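Local coordinates for minor structural protein 5 (Lactococcus phage Tuc2009, PDB 5E7T), which is a minor structural protein of the phage particle, with a BppA-type domain that probably binds carbohydrate and so may help the phage attach to its lactococcal host, at residues T22-S35 with P180-S194. Sequence-based numbering, arbitrary orientation.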
loop_
_atom_site.group_PDB
_atom_site.type_symbol
_atom_site.label_atom_id
_atom_site.label_comp_id
_atom_site.label_asym_id
_atom_site.label_seq_id
_atom_site.Cartn_x
_atom_site.Cartn_y
_atom_site.Cartn_z
ATOM N N THR B 22 53.655 32.718 17.155
ATOM C CA THR B 22 54.046 31.445 17.772
ATOM C C THR B 22 55.160 30.801 17.026
ATOM O O THR B 22 55.188 30.848 15.796
ATOM C CB THR B 22 52.966 30.393 17.879
ATOM O OG1 THR B 22 51.709 30.902 17.480
ATOM C CG2 THR B 22 52.916 29.788 19.260
ATOM N N THR B 23 56.056 30.150 17.772
ATOM C CA THR B 23 57.165 29.388 17.226
ATOM C C THR B 23 56.676 27.958 17.035
ATOM O O THR B 23 57.364 27.159 16.396
ATOM C CB THR B 23 58.362 29.469 18.170
ATOM O OG1 THR B 23 57.911 29.263 19.510
ATOM C CG2 THR B 23 59.105 30.798 18.057
ATOM N N VAL B 24 55.461 27.655 17.560
ATOM C CA VAL B 24 54.823 26.341 17.498
ATOM C C VAL B 24 53.382 26.419 16.959
ATOM O O VAL B 24 52.592 27.208 17.470
ATOM C CB VAL B 24 54.919 25.608 18.856
ATOM C CG1 VAL B 24 54.384 26.462 19.997
ATOM C CG2 VAL B 24 54.203 24.268 18.814
ATOM N N TYR B 25 53.052 25.611 15.916
ATOM C CA TYR B 25 51.718 25.592 15.292
ATOM C C TYR B 25 50.674 25.128 16.314
ATOM O O TYR B 25 50.952 24.188 17.079
ATOM C CB TYR B 25 51.685 24.693 14.036
ATOM C CG TYR B 25 50.565 25.011 13.072
ATOM C CD1 TYR B 25 50.586 26.172 12.309
ATOM C CD2 TYR B 25 49.500 24.135 12.893
ATOM C CE1 TYR B 25 49.564 26.469 11.412
ATOM C CE2 TYR B 25 48.464 24.427 11.998
ATOM C CZ TYR B 25 48.507 25.594 11.254
ATOM O OH TYR B 25 47.519 25.924 10.357
ATOM N N PRO B 26 49.484 25.774 16.372
ATOM C CA PRO B 26 48.522 25.405 17.403
ATOM C C PRO B 26 47.923 24.022 17.252
ATOM O O PRO B 26 47.692 23.542 16.139
ATOM C CB PRO B 26 47.474 26.522 17.335
ATOM C CG PRO B 26 47.589 27.097 16.037
ATOM C CD PRO B 26 49.013 26.945 15.609
ATOM N N ASN B 27 47.714 23.379 18.398
ATOM C CA ASN B 27 47.068 22.087 18.533
ATOM C C ASN B 27 45.593 22.323 18.855
ATOM O O ASN B 27 45.255 23.316 19.505
ATOM C CB ASN B 27 47.700 21.306 19.675
ATOM C CG ASN B 27 49.011 20.680 19.360
ATOM O OD1 ASN B 27 49.199 20.068 18.313
ATOM N ND2 ASN B 27 49.918 20.737 20.314
ATOM N N LEU B 28 44.720 21.395 18.422
ATOM C CA LEU B 28 43.278 21.458 18.684
ATOM C C LEU B 28 42.956 21.197 20.165
ATOM O O LEU B 28 43.667 20.461 20.847
ATOM C CB LEU B 28 42.510 20.462 17.798
ATOM C CG LEU B 28 42.237 20.876 16.366
ATOM C CD1 LEU B 28 41.786 19.690 15.550
ATOM C CD2 LEU B 28 41.217 22.015 16.290
ATOM N N ASN B 29 41.869 21.799 20.639
ATOM C CA ASN B 29 41.398 21.697 22.000
ATOM C C ASN B 29 40.623 20.435 22.139
ATOM O O ASN B 29 39.893 20.021 21.219
ATOM C CB ASN B 29 40.465 22.877 22.306
ATOM C CG ASN B 29 40.359 23.288 23.754
ATOM O OD1 ASN B 29 40.486 22.478 24.678
ATOM N ND2 ASN B 29 40.148 24.574 23.984
ATOM N N LEU B 30 40.728 19.843 23.330
ATOM C CA LEU B 30 39.966 18.651 23.709
ATOM C C LEU B 30 38.766 19.051 24.576
ATOM O O LEU B 30 37.911 18.224 24.831
ATOM C CB LEU B 30 40.869 17.618 24.391
ATOM C CG LEU B 30 41.821 16.903 23.451
ATOM C CD1 LEU B 30 42.967 16.301 24.201
ATOM C CD2 LEU B 30 41.108 15.858 22.682
ATOM N N LEU B 31 38.677 20.336 24.981
ATOM C CA LEU B 31 37.538 20.858 25.756
ATOM C C LEU B 31 36.375 21.296 24.831
ATOM O O LEU B 31 36.601 21.554 23.660
ATOM C CB LEU B 31 37.944 22.003 26.710
ATOM C CG LEU B 31 39.101 21.749 27.656
ATOM C CD1 LEU B 31 39.265 22.886 28.583
ATOM C CD2 LEU B 31 38.898 20.518 28.453
ATOM N N VAL B 32 35.155 21.375 25.367
ATOM C CA VAL B 32 33.914 21.702 24.650
ATOM C C VAL B 32 33.374 23.076 25.102
ATOM O O VAL B 32 33.186 23.291 26.309
ATOM C CB VAL B 32 32.849 20.597 24.911
ATOM C CG1 VAL B 32 31.532 20.945 24.246
ATOM C CG2 VAL B 32 33.322 19.227 24.455
ATOM N N ASN B 33 33.047 23.963 24.137
ATOM C CA ASN B 33 32.531 25.317 24.389
ATOM C C ASN B 33 33.525 26.201 25.176
ATOM O O ASN B 33 33.107 27.029 25.987
ATOM C CB ASN B 33 31.141 25.291 25.050
ATOM C CG ASN B 33 30.393 26.592 24.952
ATOM O OD1 ASN B 33 30.423 27.279 23.928
ATOM N ND2 ASN B 33 29.717 26.965 26.029
ATOM N N SER B 34 34.838 26.058 24.901
ATOM C CA SER B 34 35.877 26.852 25.555
ATOM C C SER B 34 35.736 28.347 25.269
ATOM O O SER B 34 36.306 29.169 25.986
ATOM C CB SER B 34 37.274 26.348 25.188
ATOM O OG SER B 34 37.477 26.203 23.795
ATOM N N SER B 35 34.947 28.688 24.247
ATOM C CA SER B 35 34.685 30.053 23.799
ATOM C C SER B 35 33.624 30.790 24.641
ATOM O O SER B 35 33.406 31.986 24.419
ATOM C CB SER B 35 34.274 30.033 22.335
ATOM O OG SER B 35 33.510 28.868 22.059
ATOM N N PRO B 180 39.637 28.153 28.302
ATOM C CA PRO B 180 40.245 26.936 28.864
ATOM C C PRO B 180 40.656 25.988 27.734
ATOM O O PRO B 180 39.989 25.927 26.700
ATOM C CB PRO B 180 39.131 26.359 29.738
ATOM C CG PRO B 180 37.876 26.830 29.115
ATOM C CD PRO B 180 38.189 28.217 28.610
ATOM N N LYS B 181 41.780 25.302 27.900
ATOM C CA LYS B 181 42.308 24.407 26.885
ATOM C C LYS B 181 42.991 23.241 27.497
ATOM O O LYS B 181 43.695 23.364 28.507
ATOM C CB LYS B 181 43.313 25.134 25.966
ATOM C CG LYS B 181 43.563 24.431 24.618
ATOM C CD LYS B 181 44.746 24.986 23.871
ATOM C CE LYS B 181 44.853 24.376 22.501
ATOM N NZ LYS B 181 46.163 24.662 21.858
ATOM N N GLN B 182 42.808 22.098 26.847
ATOM C CA GLN B 182 43.473 20.841 27.144
ATOM C C GLN B 182 43.864 20.300 25.781
ATOM O O GLN B 182 43.035 20.269 24.857
ATOM C CB GLN B 182 42.563 19.858 27.888
ATOM C CG GLN B 182 43.214 18.487 27.958
ATOM C CD GLN B 182 42.356 17.424 28.536
ATOM O OE1 GLN B 182 42.591 16.994 29.655
ATOM N NE2 GLN B 182 41.401 16.919 27.761
ATOM N N GLU B 183 45.126 19.907 25.644
ATOM C CA GLU B 183 45.639 19.375 24.382
ATOM C C GLU B 183 46.605 18.240 24.637
ATOM O O GLU B 183 47.218 18.172 25.693
ATOM C CB GLU B 183 46.339 20.478 23.588
ATOM C CG GLU B 183 47.629 20.970 24.218
ATOM C CD GLU B 183 47.935 22.391 23.815
ATOM O OE1 GLU B 183 48.556 22.566 22.743
ATOM O OE2 GLU B 183 47.548 23.323 24.560
ATOM N N LEU B 184 46.774 17.380 23.655
ATOM C CA LEU B 184 47.705 16.280 23.743
ATOM C C LEU B 184 49.100 16.879 23.552
ATOM O O LEU B 184 49.302 17.697 22.655
ATOM C CB LEU B 184 47.352 15.270 22.633
ATOM C CG LEU B 184 48.312 14.110 22.420
ATOM C CD1 LEU B 184 48.277 13.130 23.586
ATOM C CD2 LEU B 184 48.073 13.473 21.067
ATOM N N GLY B 185 50.033 16.521 24.402
ATOM C CA GLY B 185 51.362 17.095 24.273
ATOM C C GLY B 185 51.917 17.704 25.538
ATOM O O GLY B 185 51.266 17.675 26.584
ATOM N N SER B 186 53.151 18.234 25.444
ATOM C CA SER B 186 53.922 18.839 26.528
ATOM C C SER B 186 54.034 20.362 26.394
ATOM O O SER B 186 54.782 20.993 27.152
ATOM C CB SER B 186 55.319 18.227 26.551
ATOM O OG SER B 186 55.278 16.879 26.985
ATOM N N ILE B 187 53.327 20.945 25.408
ATOM C CA ILE B 187 53.354 22.375 25.124
ATOM C C ILE B 187 51.936 22.911 25.074
ATOM O O ILE B 187 51.056 22.299 24.446
ATOM C CB ILE B 187 54.128 22.682 23.800
ATOM C CG1 ILE B 187 55.612 22.287 23.914
ATOM C CG2 ILE B 187 53.999 24.168 23.388
ATOM C CD1 ILE B 187 56.317 22.056 22.612
ATOM N N ALA B 188 51.742 24.091 25.718
ATOM C CA ALA B 188 50.506 24.873 25.739
ATOM C C ALA B 188 50.624 25.769 24.527
ATOM O O ALA B 188 51.310 26.805 24.574
ATOM C CB ALA B 188 50.420 25.709 27.014
ATOM N N THR B 189 50.054 25.295 23.397
ATOM C CA THR B 189 50.080 25.995 22.114
ATOM C C THR B 189 48.922 26.990 22.104
ATOM O O THR B 189 48.068 26.922 23.018
ATOM C CB THR B 189 50.046 24.994 20.942
ATOM O OG1 THR B 189 48.751 24.406 20.842
ATOM C CG2 THR B 189 51.141 23.926 21.026
ATOM N N PRO B 190 48.850 27.929 21.110
ATOM C CA PRO B 190 47.777 28.931 21.135
ATOM C C PRO B 190 46.378 28.366 21.214
ATOM O O PRO B 190 46.104 27.262 20.738
ATOM C CB PRO B 190 48.018 29.729 19.861
ATOM C CG PRO B 190 49.476 29.646 19.655
ATOM C CD PRO B 190 49.788 28.219 20.002
ATOM N N TYR B 191 45.502 29.113 21.882
ATOM C CA TYR B 191 44.113 28.732 22.056
ATOM C C TYR B 191 43.518 28.336 20.720
ATOM O O TYR B 191 43.715 29.016 19.721
ATOM C CB TYR B 191 43.279 29.865 22.685
ATOM C CG TYR B 191 41.797 29.566 22.672
ATOM C CD1 TYR B 191 41.233 28.701 23.611
ATOM C CD2 TYR B 191 40.987 30.016 21.638
ATOM C CE1 TYR B 191 39.883 28.354 23.557
ATOM C CE2 TYR B 191 39.635 29.685 21.583
ATOM C CZ TYR B 191 39.089 28.849 22.541
ATOM O OH TYR B 191 37.755 28.559 22.484
ATOM N N MET B 192 42.803 27.228 20.711
ATOM C CA MET B 192 42.078 26.763 19.546
ATOM C C MET B 192 40.787 26.177 20.040
ATOM O O MET B 192 40.775 25.596 21.128
ATOM C CB MET B 192 42.857 25.680 18.788
ATOM C CG MET B 192 44.023 26.209 18.002
ATOM S SD MET B 192 43.537 27.304 16.666
ATOM C CE MET B 192 42.733 26.175 15.613
ATOM N N PRO B 193 39.688 26.270 19.258
ATOM C CA PRO B 193 38.454 25.589 19.681
ATOM C C PRO B 193 38.601 24.076 19.445
ATOM O O PRO B 193 39.683 23.618 19.058
ATOM C CB PRO B 193 37.397 26.225 18.796
ATOM C CG PRO B 193 38.139 26.610 17.557
ATOM C CD PRO B 193 39.527 26.934 17.946
ATOM N N SER B 194 37.543 23.284 19.715
ATOM C CA SER B 194 37.638 21.842 19.503
ATOM C C SER B 194 37.556 21.494 18.015
ATOM O O SER B 194 37.194 22.346 17.216
ATOM C CB SER B 194 36.602 21.106 20.344
ATOM O OG SER B 194 35.313 20.973 19.764
HETATM O O HOH W 1 45.461 18.018 21.145
#
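The side-chain amide of Asn-29 is gripped at both ends between strand 180-184 and Met-192 in the loop that follows it. Asn-29 ND2 gives one N-H to Pro-180 O at 3.0 Å, in the amide plane and on a lone pair of the carbonyl. Its other N-H goes to Met-192 O, nearly along the C=O axis. OD1 takes the backbone N of Gln-182 from one face of the amide and that of Leu-31 from the opposite face; the second bond closes an Asx turn. With CG anti to the backbone N (chi1 -154°), the amide is carried in between the strand and residues 191-193, and four bonds fix its rotation. Beside it, Leu-30 N binds Gln-182 O at 2.8 Å.

A second polar cluster forms round Lys-181, whose extended chain passes the Asn-29 amide, with Lys-181 CG 3.5 Å from Asn-29 CG. At its end Lys-181 NZ reaches Asn-27 O at 2.9 Å and also bonds to Pro-190 O. A long salt bridge to Glu-183 OE1 probably helps balance this buried charge. Thr-189 OG1 accepts an almost straight bond (171°) from Asn-27 N and donates to Glu-183 OE1, linking backbone to carboxylate. The amide of Asn-27 stands nearly perpendicular to that carboxylate, and its bond to OE1 is weak. Near this cluster, Pro-26 CB packs against Met-192 CG (3.5 Å).

At the other end, beyond Asn-29, Tyr-191 OH donates to Ser-34 OG at 2.7 Å, near the ring plane.

Strand 180-184 ends the long strand 171-184 of the five-stranded sheet, next to strand 85-98, where the backbone of Lys-181 hydrogen-bonds to that of Ser-89. Residues 22-35 cross this end as irregular chain, and Tyr-25, turned away from residues 180-194, lays its ring nearly parallel to that of Trp-203, which precedes the C-terminal strands.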